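Local coordinates for DHHA1 domain protein (PDB 3KEW) that probably hydrolyses wrongly charged tRNA, as zinc-binding relatives of the alanyl-tRNA synthetase editing domain do, at residues E143-V156 / H199-I211. Numbering follows the deposited sequence. Where two conformers were deposited one is given.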
loop_
_atom_site.group_PDB
_atom_site.type_symbol
_atom_site.label_atom_id
_atom_site.label_comp_id
_atom_site.label_asym_id
_atom_site.label_seq_id
_atom_site.Cartn_x
_atom_site.Cartn_y
_atom_site.Cartn_z
ATOM N N GLU A 143 2.708 20.014 -4.250
ATOM C CA GLU A 143 2.179 19.331 -5.435
ATOM C C GLU A 143 3.160 19.353 -6.620
ATOM O O GLU A 143 3.387 18.329 -7.270
ATOM C CB GLU A 143 0.848 19.963 -5.848
ATOM C CG GLU A 143 0.122 19.233 -6.993
ATOM C CD GLU A 143 -1.094 19.987 -7.514
ATOM O OE1 GLU A 143 -2.131 19.347 -7.781
ATOM O OE2 GLU A 143 -1.022 21.224 -7.664
ATOM N N LYS A 144 3.750 20.521 -6.873
ATOM C CA LYS A 144 4.730 20.703 -7.943
ATOM C C LYS A 144 5.973 19.855 -7.706
ATOM O O LYS A 144 6.445 19.152 -8.615
ATOM C CB LYS A 144 5.115 22.180 -8.047
ATOM C CG LYS A 144 5.689 22.603 -9.386
ATOM C CD LYS A 144 5.950 24.110 -9.407
ATOM C CE LYS A 144 6.432 24.584 -10.774
ATOM N NZ LYS A 144 6.776 26.036 -10.751
ATOM N N GLU A 145 6.487 19.912 -6.477
ATOM C CA GLU A 145 7.680 19.162 -6.096
ATOM C C GLU A 145 7.454 17.647 -6.134
ATOM O O GLU A 145 8.332 16.891 -6.564
ATOM C CB GLU A 145 8.175 19.627 -4.722
ATOM C CG GLU A 145 9.376 18.871 -4.161
ATOM C CD GLU A 145 10.716 19.325 -4.723
ATOM O OE1 GLU A 145 10.751 20.183 -5.625
ATOM O OE2 GLU A 145 11.751 18.822 -4.244
ATOM N N ALA A 146 6.268 17.214 -5.714
ATOM C CA ALA A 146 5.911 15.792 -5.773
ATOM C C ALA A 146 5.978 15.288 -7.214
ATOM O O ALA A 146 6.630 14.278 -7.496
ATOM C CB ALA A 146 4.534 15.558 -5.173
ATOM N N ASN A 147 5.339 16.028 -8.117
ATOM C CA ASN A 147 5.352 15.720 -9.544
ATOM C C ASN A 147 6.739 15.817 -10.159
ATOM O O ASN A 147 7.068 15.049 -11.053
ATOM C CB ASN A 147 4.374 16.615 -10.284
ATOM C CG ASN A 147 2.956 16.122 -10.172
ATOM O OD1 ASN A 147 2.629 15.044 -10.661
ATOM N ND2 ASN A 147 2.102 16.904 -9.518
ATOM N N ARG A 148 7.550 16.746 -9.659
ATOM C CA ARG A 148 8.946 16.841 -10.062
ATOM C C ARG A 148 9.746 15.589 -9.689
ATOM O O ARG A 148 10.554 15.110 -10.489
ATOM C CB ARG A 148 9.611 18.087 -9.469
ATOM C CG ARG A 148 11.017 18.325 -10.027
ATOM C CD ARG A 148 11.741 19.433 -9.320
ATOM N NE ARG A 148 12.155 19.061 -7.967
ATOM C CZ ARG A 148 13.282 18.422 -7.664
ATOM N NH1 ARG A 148 14.129 18.047 -8.612
ATOM N NH2 ARG A 148 13.559 18.149 -6.397
ATOM N N LEU A 149 9.520 15.061 -8.484
ATOM C CA LEU A 149 10.215 13.848 -8.051
ATOM C C LEU A 149 9.672 12.575 -8.714
ATOM O O LEU A 149 10.409 11.593 -8.838
ATOM C CB LEU A 149 10.251 13.719 -6.516
ATOM C CG LEU A 149 11.072 14.759 -5.744
ATOM C CD1 LEU A 149 10.947 14.536 -4.235
ATOM C CD2 LEU A 149 12.545 14.767 -6.187
ATOM N N ILE A 150 8.405 12.594 -9.147
ATOM C CA ILE A 150 7.871 11.528 -10.001
ATOM C C ILE A 150 8.710 11.432 -11.281
ATOM O O ILE A 150 9.204 10.354 -11.650
ATOM C CB ILE A 150 6.375 11.746 -10.372
ATOM C CG1 ILE A 150 5.467 11.511 -9.158
ATOM C CG2 ILE A 150 5.962 10.812 -11.524
ATOM C CD1 ILE A 150 3.968 11.771 -9.401
ATOM N N PHE A 151 8.911 12.581 -11.918
ATOM C CA PHE A 151 9.666 12.552 -13.147
ATOM C C PHE A 151 11.176 12.400 -12.930
ATOM O O PHE A 151 11.858 11.893 -13.817
ATOM C CB PHE A 151 9.219 13.661 -14.106
ATOM C CG PHE A 151 7.789 13.491 -14.565
ATOM C CD1 PHE A 151 6.802 14.384 -14.167
ATOM C CD2 PHE A 151 7.424 12.394 -15.347
ATOM C CE1 PHE A 151 5.479 14.212 -14.567
ATOM C CE2 PHE A 151 6.107 12.210 -15.754
ATOM C CZ PHE A 151 5.131 13.124 -15.365
ATOM N N GLU A 152 11.672 12.725 -11.736
ATOM C CA GLU A 152 13.065 12.406 -11.368
ATOM C C GLU A 152 13.274 10.900 -11.135
ATOM O O GLU A 152 14.405 10.416 -11.160
ATOM C CB GLU A 152 13.508 13.190 -10.132
ATOM C CG GLU A 152 13.825 14.662 -10.378
ATOM C CD GLU A 152 15.054 14.875 -11.242
ATOM O OE1 GLU A 152 16.031 14.110 -11.102
ATOM O OE2 GLU A 152 15.043 15.818 -12.061
ATOM N N ASN A 153 12.172 10.185 -10.900
ATOM C CA ASN A 153 12.136 8.721 -10.758
ATOM C C ASN A 153 12.998 8.141 -9.634
ATOM O O ASN A 153 13.923 7.369 -9.884
ATOM C CB ASN A 153 12.439 8.018 -12.094
ATOM C CG ASN A 153 11.941 6.581 -12.127
ATOM O OD1 ASN A 153 11.337 6.096 -11.166
ATOM N ND2 ASN A 153 12.170 5.900 -13.244
ATOM N N LEU A 154 12.680 8.502 -8.396
ATOM C CA LEU A 154 13.449 7.996 -7.260
ATOM C C LEU A 154 13.094 6.542 -6.982
ATOM O O LEU A 154 11.957 6.115 -7.206
ATOM C CB LEU A 154 13.224 8.847 -6.011
ATOM C CG LEU A 154 13.313 10.368 -6.114
ATOM C CD1 LEU A 154 12.997 10.985 -4.762
ATOM C CD2 LEU A 154 14.680 10.819 -6.617
ATOM N N GLU A 155 14.083 5.787 -6.524
ATOM C CA GLU A 155 13.884 4.409 -6.097
ATOM C C GLU A 155 13.054 4.379 -4.807
ATOM O O GLU A 155 13.289 5.170 -3.892
ATOM C CB GLU A 155 15.239 3.731 -5.867
ATOM C CG GLU A 155 15.166 2.221 -5.655
ATOM C CD GLU A 155 16.470 1.615 -5.156
ATOM O OE1 GLU A 155 17.431 2.364 -4.874
ATOM O OE2 GLU A 155 16.523 0.375 -5.026
ATOM N N VAL A 156 12.072 3.479 -4.761
ATOM C CA VAL A 156 11.300 3.233 -3.551
ATOM C C VAL A 156 11.583 1.803 -3.068
ATOM O O VAL A 156 11.118 0.839 -3.668
ATOM C CB VAL A 156 9.778 3.452 -3.773
ATOM C CG1 VAL A 156 9.021 3.295 -2.459
ATOM C CG2 VAL A 156 9.494 4.829 -4.390
ATOM N N HIS A 199 3.888 -1.064 -1.988
ATOM C CA HIS A 199 4.219 0.127 -2.763
ATOM C C HIS A 199 4.833 -0.207 -4.135
ATOM O O HIS A 199 5.408 -1.287 -4.315
ATOM C CB HIS A 199 5.193 0.992 -1.948
ATOM C CG HIS A 199 4.559 1.632 -0.752
ATOM N ND1 HIS A 199 4.139 2.943 -0.748
ATOM C CD2 HIS A 199 4.239 1.129 0.465
ATOM C CE1 HIS A 199 3.602 3.228 0.426
ATOM N NE2 HIS A 199 3.647 2.143 1.179
ATOM N N PRO A 200 4.707 0.717 -5.117
ATOM C CA PRO A 200 5.502 0.589 -6.342
ATOM C C PRO A 200 7.000 0.710 -6.032
ATOM O O PRO A 200 7.361 1.132 -4.942
ATOM C CB PRO A 200 5.027 1.776 -7.197
ATOM C CG PRO A 200 3.672 2.137 -6.642
ATOM C CD PRO A 200 3.818 1.894 -5.170
ATOM N N ARG A 201 7.857 0.313 -6.966
ATOM C CA ARG A 201 9.298 0.293 -6.699
ATOM C C ARG A 201 10.004 1.560 -7.136
ATOM O O ARG A 201 11.210 1.708 -6.923
ATOM C CB ARG A 201 9.968 -0.924 -7.340
ATOM C CG ARG A 201 9.918 -2.174 -6.475
ATOM C CD ARG A 201 10.905 -3.213 -6.971
ATOM N NE ARG A 201 10.431 -4.568 -6.704
ATOM C CZ ARG A 201 11.174 -5.663 -6.811
ATOM N NH1 ARG A 201 12.449 -5.580 -7.175
ATOM N NH2 ARG A 201 10.638 -6.847 -6.544
ATOM N N ASN A 202 9.254 2.461 -7.759
ATOM C CA ASN A 202 9.764 3.783 -8.106
ATOM C C ASN A 202 8.673 4.854 -8.102
ATOM O O ASN A 202 7.477 4.533 -8.159
ATOM C CB ASN A 202 10.536 3.751 -9.437
ATOM C CG ASN A 202 9.734 3.156 -10.585
ATOM O OD1 ASN A 202 8.656 3.641 -10.940
ATOM N ND2 ASN A 202 10.276 2.104 -11.190
ATOM N N THR A 203 9.078 6.120 -8.032
ATOM C CA THR A 203 8.113 7.236 -8.067
ATOM C C THR A 203 7.493 7.469 -9.461
ATOM O O THR A 203 6.376 7.985 -9.564
ATOM C CB THR A 203 8.710 8.551 -7.508
ATOM O OG1 THR A 203 9.871 8.918 -8.267
ATOM C CG2 THR A 203 9.085 8.407 -6.002
ATOM N N ARG A 204 8.202 7.071 -10.524
ATOM C CA ARG A 204 7.687 7.180 -11.904
ATOM C C ARG A 204 6.394 6.395 -12.104
ATOM O O ARG A 204 5.512 6.827 -12.848
ATOM C CB ARG A 204 8.750 6.749 -12.926
ATOM C CG ARG A 204 8.394 6.885 -14.414
ATOM C CD ARG A 204 7.902 8.276 -14.813
ATOM N NE ARG A 204 7.400 8.300 -16.189
ATOM C CZ ARG A 204 6.168 7.945 -16.562
ATOM N NH1 ARG A 204 5.275 7.527 -15.669
ATOM N NH2 ARG A 204 5.829 8.009 -17.842
ATOM N N ASP A 205 6.277 5.260 -11.407
ATOM C CA ASP A 205 5.052 4.449 -11.397
ATOM C C ASP A 205 3.785 5.174 -10.936
ATOM O O ASP A 205 2.675 4.713 -11.209
ATOM C CB ASP A 205 5.257 3.193 -10.548
ATOM C CG ASP A 205 5.789 2.016 -11.349
ATOM O OD1 ASP A 205 5.523 0.865 -10.948
ATOM O OD2 ASP A 205 6.460 2.230 -12.382
ATOM N N LEU A 206 3.945 6.303 -10.243
ATOM C CA LEU A 206 2.807 7.141 -9.852
ATOM C C LEU A 206 2.138 7.888 -11.006
ATOM O O LEU A 206 0.985 8.289 -10.874
ATOM C CB LEU A 206 3.233 8.156 -8.800
ATOM C CG LEU A 206 3.028 7.935 -7.304
ATOM C CD1 LEU A 206 2.732 6.500 -6.955
ATOM C CD2 LEU A 206 4.271 8.414 -6.596
ATOM N N GLN A 207 2.877 8.089 -12.104
ATOM C CA GLN A 207 2.445 8.824 -13.323
ATOM C C GLN A 207 2.340 10.326 -13.074
ATOM O O GLN A 207 3.114 11.118 -13.626
ATOM C CB GLN A 207 1.118 8.299 -13.925
ATOM C CG GLN A 207 1.033 6.790 -14.218
ATOM C CD GLN A 207 -0.411 6.332 -14.503
ATOM O OE1 GLN A 207 -1.199 7.060 -15.109
ATOM N NE2 GLN A 207 -0.753 5.134 -14.060
ATOM N N VAL A 208 1.376 10.693 -12.235
ATOM C CA VAL A 208 1.054 12.078 -11.904
ATOM C C VAL A 208 0.308 12.109 -10.556
ATOM O O VAL A 208 -0.369 11.147 -10.182
ATOM C CB VAL A 208 0.238 12.747 -13.068
ATOM C CG1 VAL A 208 -1.141 12.114 -13.221
ATOM C CG2 VAL A 208 0.158 14.264 -12.922
ATOM N N ILE A 209 0.466 13.200 -9.818
ATOM C CA ILE A 209 -0.271 13.418 -8.580
ATOM C C ILE A 209 -0.942 14.807 -8.575
ATOM O O ILE A 209 -0.317 15.833 -8.886
ATOM C CB ILE A 209 0.631 13.166 -7.325
ATOM C CG1 ILE A 209 -0.169 13.223 -6.031
ATOM C CG2 ILE A 209 1.798 14.130 -7.272
ATOM C CD1 ILE A 209 0.423 12.333 -4.964
ATOM N N LYS A 210 -2.230 14.821 -8.254
ATOM C CA LYS A 210 -2.989 16.053 -8.206
ATOM C C LYS A 210 -3.655 16.240 -6.849
ATOM O O LYS A 210 -4.345 15.339 -6.360
ATOM C CB LYS A 210 -4.057 16.058 -9.305
ATOM C CG LYS A 210 -3.500 16.298 -10.704
ATOM C CD LYS A 210 -4.614 16.302 -11.734
ATOM C CE LYS A 210 -4.093 16.622 -13.128
ATOM N NZ LYS A 210 -3.489 15.436 -13.777
ATOM N N ILE A 211 -3.448 17.412 -6.254
ATOM C CA ILE A 211 -4.210 17.829 -5.085
ATOM C C ILE A 211 -5.533 18.449 -5.551
ATOM O O ILE A 211 -5.553 19.392 -6.344
ATOM C CB ILE A 211 -3.384 18.771 -4.180
ATOM C CG1 ILE A 211 -2.273 17.968 -3.499
ATOM C CG2 ILE A 211 -4.283 19.503 -3.156
ATOM C CD1 ILE A 211 -1.270 18.795 -2.690
HETATM O O HOH W 1 8.866 -0.524 -3.119
#
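Thr203 plugs into the C-terminal end of helix 136-152. A chi1 of 59° sets its OG1 between its own backbone N and carbonyl carbon, from where the hydroxyl donates to Leu149 O (2.8 Å) and accepts the N-H of Leu154. One buried oxygen thus ties the last helical turn to the chain that leaves it through Asn153, a residue of positive phi. Just beyond, Thr203 N gives a bond to Leu154 O and Val156 N one to Arg201 O (2.9 Å), a short antiparallel bridge centred on Glu155 and Asn202.

Deeper in, Ile150 lies over the short 3-10 turn that holds Leu206: CD1 meets Leu206 CB at 3.7 Å and Ile209 CG2 at 3.8 Å, while CG2 rests against Thr203 O. Leu206 packs in turn on Leu99 and Leu103 of helix 88-112, which supplies His98 and His102 to the zinc site; Cys195, also a ligand, precedes 199-211 in this Thr/Ala-tRNA synthetase second additional domain. At strand 209-217, an outer strand of the four-stranded sheet, the side-chain amide of Asn147 works like a strand neighbour. Its OD1 takes Ile209 N (3.0 Å, nearly straight at 170°), and its ND2 reaches Ile209 O at 2.7 Å, in the carbonyl plane. A turn earlier, extended Glu143 receives Ile211 N on OE1 (2.8 Å), its OE2 being paired with Arg140.

The solvent side is looser. Exposed Phe151, modelled in two conformers, lies beside the Arg204 side chain, so how the two cross is doubtful, and the bond from Arg204 N to Asn153 OD1 is weak.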